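Side-chain contact in SusD superfamily protein (Bacteroides vulgatus ATCC 8482, PDB 3JQ0), which is an outer-membrane protein of the SusD family that probably binds nutrient glycans for uptake, although its natural ligand is not established: residues Phe304-Phe309 and Thr314-Ser319. Sequence-based numbering, arbitrary orientation.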
loop_
_atom_site.group_PDB
_atom_site.type_symbol
_atom_site.label_atom_id
_atom_site.label_comp_id
_atom_site.label_asym_id
_atom_site.label_seq_id
_atom_site.Cartn_x
_atom_site.Cartn_y
_atom_site.Cartn_z
ATOM N N PHE A 304 0.292 10.946 -17.004
ATOM C CA PHE A 304 0.921 11.007 -15.695
ATOM C C PHE A 304 2.425 10.873 -15.768
ATOM O O PHE A 304 3.127 11.453 -14.938
ATOM C CB PHE A 304 0.329 9.946 -14.776
ATOM C CG PHE A 304 0.886 9.976 -13.387
ATOM C CD1 PHE A 304 0.474 10.915 -12.472
ATOM C CD2 PHE A 304 1.893 9.082 -13.014
ATOM C CE1 PHE A 304 1.044 10.966 -11.193
ATOM C CE2 PHE A 304 2.453 9.141 -11.722
ATOM C CZ PHE A 304 1.978 10.064 -10.831
ATOM N N TYR A 305 2.936 10.139 -16.762
ATOM C CA TYR A 305 4.364 9.919 -16.839
ATOM C C TYR A 305 5.136 11.224 -16.858
ATOM O O TYR A 305 6.206 11.288 -16.272
ATOM C CB TYR A 305 4.746 9.050 -18.059
ATOM C CG TYR A 305 6.218 8.741 -18.139
ATOM C CD1 TYR A 305 6.753 7.683 -17.436
ATOM C CD2 TYR A 305 7.084 9.566 -18.845
ATOM C CE1 TYR A 305 8.104 7.408 -17.456
ATOM C CE2 TYR A 305 8.448 9.303 -18.854
ATOM C CZ TYR A 305 8.957 8.248 -18.143
ATOM O OH TYR A 305 10.284 8.004 -18.126
ATOM N N PHE A 306 4.601 12.260 -17.518
ATOM C CA PHE A 306 5.274 13.549 -17.612
ATOM C C PHE A 306 4.804 14.588 -16.609
ATOM O O PHE A 306 5.322 15.701 -16.628
ATOM C CB PHE A 306 5.234 14.064 -19.067
ATOM C CG PHE A 306 5.948 13.180 -20.048
ATOM C CD1 PHE A 306 7.320 13.201 -20.104
ATOM C CD2 PHE A 306 5.243 12.304 -20.868
ATOM C CE1 PHE A 306 8.014 12.377 -20.981
ATOM C CE2 PHE A 306 5.933 11.477 -21.755
ATOM C CZ PHE A 306 7.296 11.530 -21.822
ATOM N N LYS A 307 3.871 14.223 -15.749
ATOM C CA LYS A 307 3.348 15.128 -14.738
ATOM C C LYS A 307 3.475 14.600 -13.304
ATOM O O LYS A 307 2.982 15.192 -12.369
ATOM C CB LYS A 307 1.902 15.521 -15.044
ATOM C CG LYS A 307 1.749 16.435 -16.272
ATOM C CD LYS A 307 2.298 17.853 -15.950
ATOM C CE LYS A 307 1.992 18.918 -16.954
ATOM N NZ LYS A 307 2.726 20.154 -16.679
ATOM N N GLY A 308 4.186 13.495 -13.110
ATOM C CA GLY A 308 4.302 12.858 -11.809
ATOM C C GLY A 308 5.486 13.330 -10.985
ATOM O O GLY A 308 5.409 13.408 -9.759
ATOM N N PHE A 309 6.624 13.573 -11.675
ATOM C CA PHE A 309 7.947 13.689 -11.023
ATOM C C PHE A 309 8.742 14.794 -11.662
ATOM O O PHE A 309 8.747 14.954 -12.893
ATOM C CB PHE A 309 8.721 12.365 -11.205
ATOM C CG PHE A 309 8.024 11.173 -10.622
ATOM C CD1 PHE A 309 7.137 10.470 -11.410
ATOM C CD2 PHE A 309 8.284 10.734 -9.339
ATOM C CE1 PHE A 309 6.474 9.330 -10.913
ATOM C CE2 PHE A 309 7.628 9.604 -8.838
ATOM C CZ PHE A 309 6.739 8.930 -9.617
ATOM N N THR A 314 14.750 10.137 -8.861
ATOM C CA THR A 314 14.989 8.779 -9.311
ATOM C C THR A 314 13.768 7.871 -9.155
ATOM O O THR A 314 13.689 6.808 -9.787
ATOM C CB THR A 314 16.208 8.089 -8.621
ATOM O OG1 THR A 314 15.811 7.697 -7.306
ATOM C CG2 THR A 314 17.450 8.952 -8.583
ATOM N N ARG A 315 12.781 8.307 -8.378
ATOM C CA ARG A 315 11.566 7.510 -8.262
ATOM C C ARG A 315 10.817 7.410 -9.594
ATOM O O ARG A 315 10.044 6.485 -9.803
ATOM C CB ARG A 315 10.628 8.063 -7.216
ATOM C CG ARG A 315 11.269 8.098 -5.839
ATOM C CD ARG A 315 10.361 8.720 -4.791
ATOM N NE ARG A 315 10.239 10.173 -5.049
ATOM C CZ ARG A 315 9.855 11.056 -4.146
ATOM N NH1 ARG A 315 9.416 10.681 -2.960
ATOM N NH2 ARG A 315 9.886 12.342 -4.463
ATOM N N TRP A 316 10.984 8.411 -10.447
ATOM C CA TRP A 316 10.283 8.494 -11.719
ATOM C C TRP A 316 10.534 7.272 -12.597
ATOM O O TRP A 316 9.610 6.512 -12.908
ATOM C CB TRP A 316 10.691 9.777 -12.429
ATOM C CG TRP A 316 10.016 10.111 -13.703
ATOM C CD1 TRP A 316 9.026 9.417 -14.317
ATOM C CD2 TRP A 316 10.303 11.255 -14.513
ATOM N NE1 TRP A 316 8.671 10.083 -15.475
ATOM C CE2 TRP A 316 9.426 11.212 -15.609
ATOM C CE3 TRP A 316 11.158 12.327 -14.385
ATOM C CZ2 TRP A 316 9.403 12.200 -16.581
ATOM C CZ3 TRP A 316 11.128 13.301 -15.345
ATOM C CH2 TRP A 316 10.278 13.243 -16.441
ATOM N N THR A 317 11.796 7.068 -12.982
ATOM C CA THR A 317 12.123 5.994 -13.921
ATOM C C THR A 317 12.349 4.664 -13.225
ATOM O O THR A 317 12.470 3.640 -13.894
ATOM C CB THR A 317 13.312 6.389 -14.753
ATOM O OG1 THR A 317 14.392 6.710 -13.898
ATOM C CG2 THR A 317 12.983 7.580 -15.650
ATOM N N THR A 318 12.357 4.652 -11.894
ATOM C CA THR A 318 12.309 3.387 -11.152
ATOM C C THR A 318 10.849 2.894 -11.090
ATOM O O THR A 318 10.583 1.690 -11.227
ATOM C CB THR A 318 12.944 3.542 -9.762
ATOM O OG1 THR A 318 14.339 3.764 -9.918
ATOM C CG2 THR A 318 12.704 2.327 -8.895
ATOM N N SER A 319 9.897 3.800 -10.888
ATOM C CA SER A 319 8.491 3.424 -10.772
ATOM C C SER A 319 7.817 3.114 -12.081
ATOM O O SER A 319 6.942 2.243 -12.145
ATOM C CB SER A 319 7.705 4.553 -10.090
ATOM O OG SER A 319 8.165 4.789 -8.753
#
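Trp316, on the short helix 315-319, reaches across to the loop 304-309 and fits its indole between Tyr305 and Phe309. Its CA already takes part, sitting over the centre of the Phe309 ring as a CH-pi contact, 3.6 Å from CA to the ring centroid and 11° off the normal. From there Trp316 CB lies 3.5 Å from Phe309 CB. With CG anti to the backbone N (chi1 -176°), the indole extends off the helix and its pyrrole edge meets Tyr305. CG and CD2 rest on Phe309 CB, which covers one indole face near the rim; the Phe309 ring itself is nearly parallel to the pyrrole ring but slid aside, with little overlap. CD1 passes between Phe309 CD1 and Tyr305 CE1. Trp316 NE1 then stands over the middle of the tyrosine ring, 3.3 Å from Tyr305 CZ. The same Trp316 NE1 lies 2.9 Å from Tyr305 O. The two rings make an edge-to-face pair, the indole edge directed at the phenol face with planes at 50°. On the benzo side, Trp316 CZ2 meets Tyr305 CE2 at 3.8 Å. Phe306 CD1 sits at the indole edge, whereas Phe309 O lies over the indole face at CE3 and CZ3. An alanine in place of Trp316 would probably open a gap between the Tyr305 ring face and Phe309 CB, leaving both without their aromatic partner.

At the other end of the Phe309 ring, Phe309 CE2 touches Arg315 CB at 3.7 Å; the guanidinium is taken up by salt bridges to Glu437, Glu441 and Asp313. Tyr305 OH has Thr317 CG2 alongside and hydrogen-bonds a glycerol, probably from the crystallisation liquor. Together Tyr305, Phe309 and Trp316 form an aromatic cluster that ties the loop following strand 299-300 to helix 315-319, just ahead of the antiparallel hairpin 320-326/332-339.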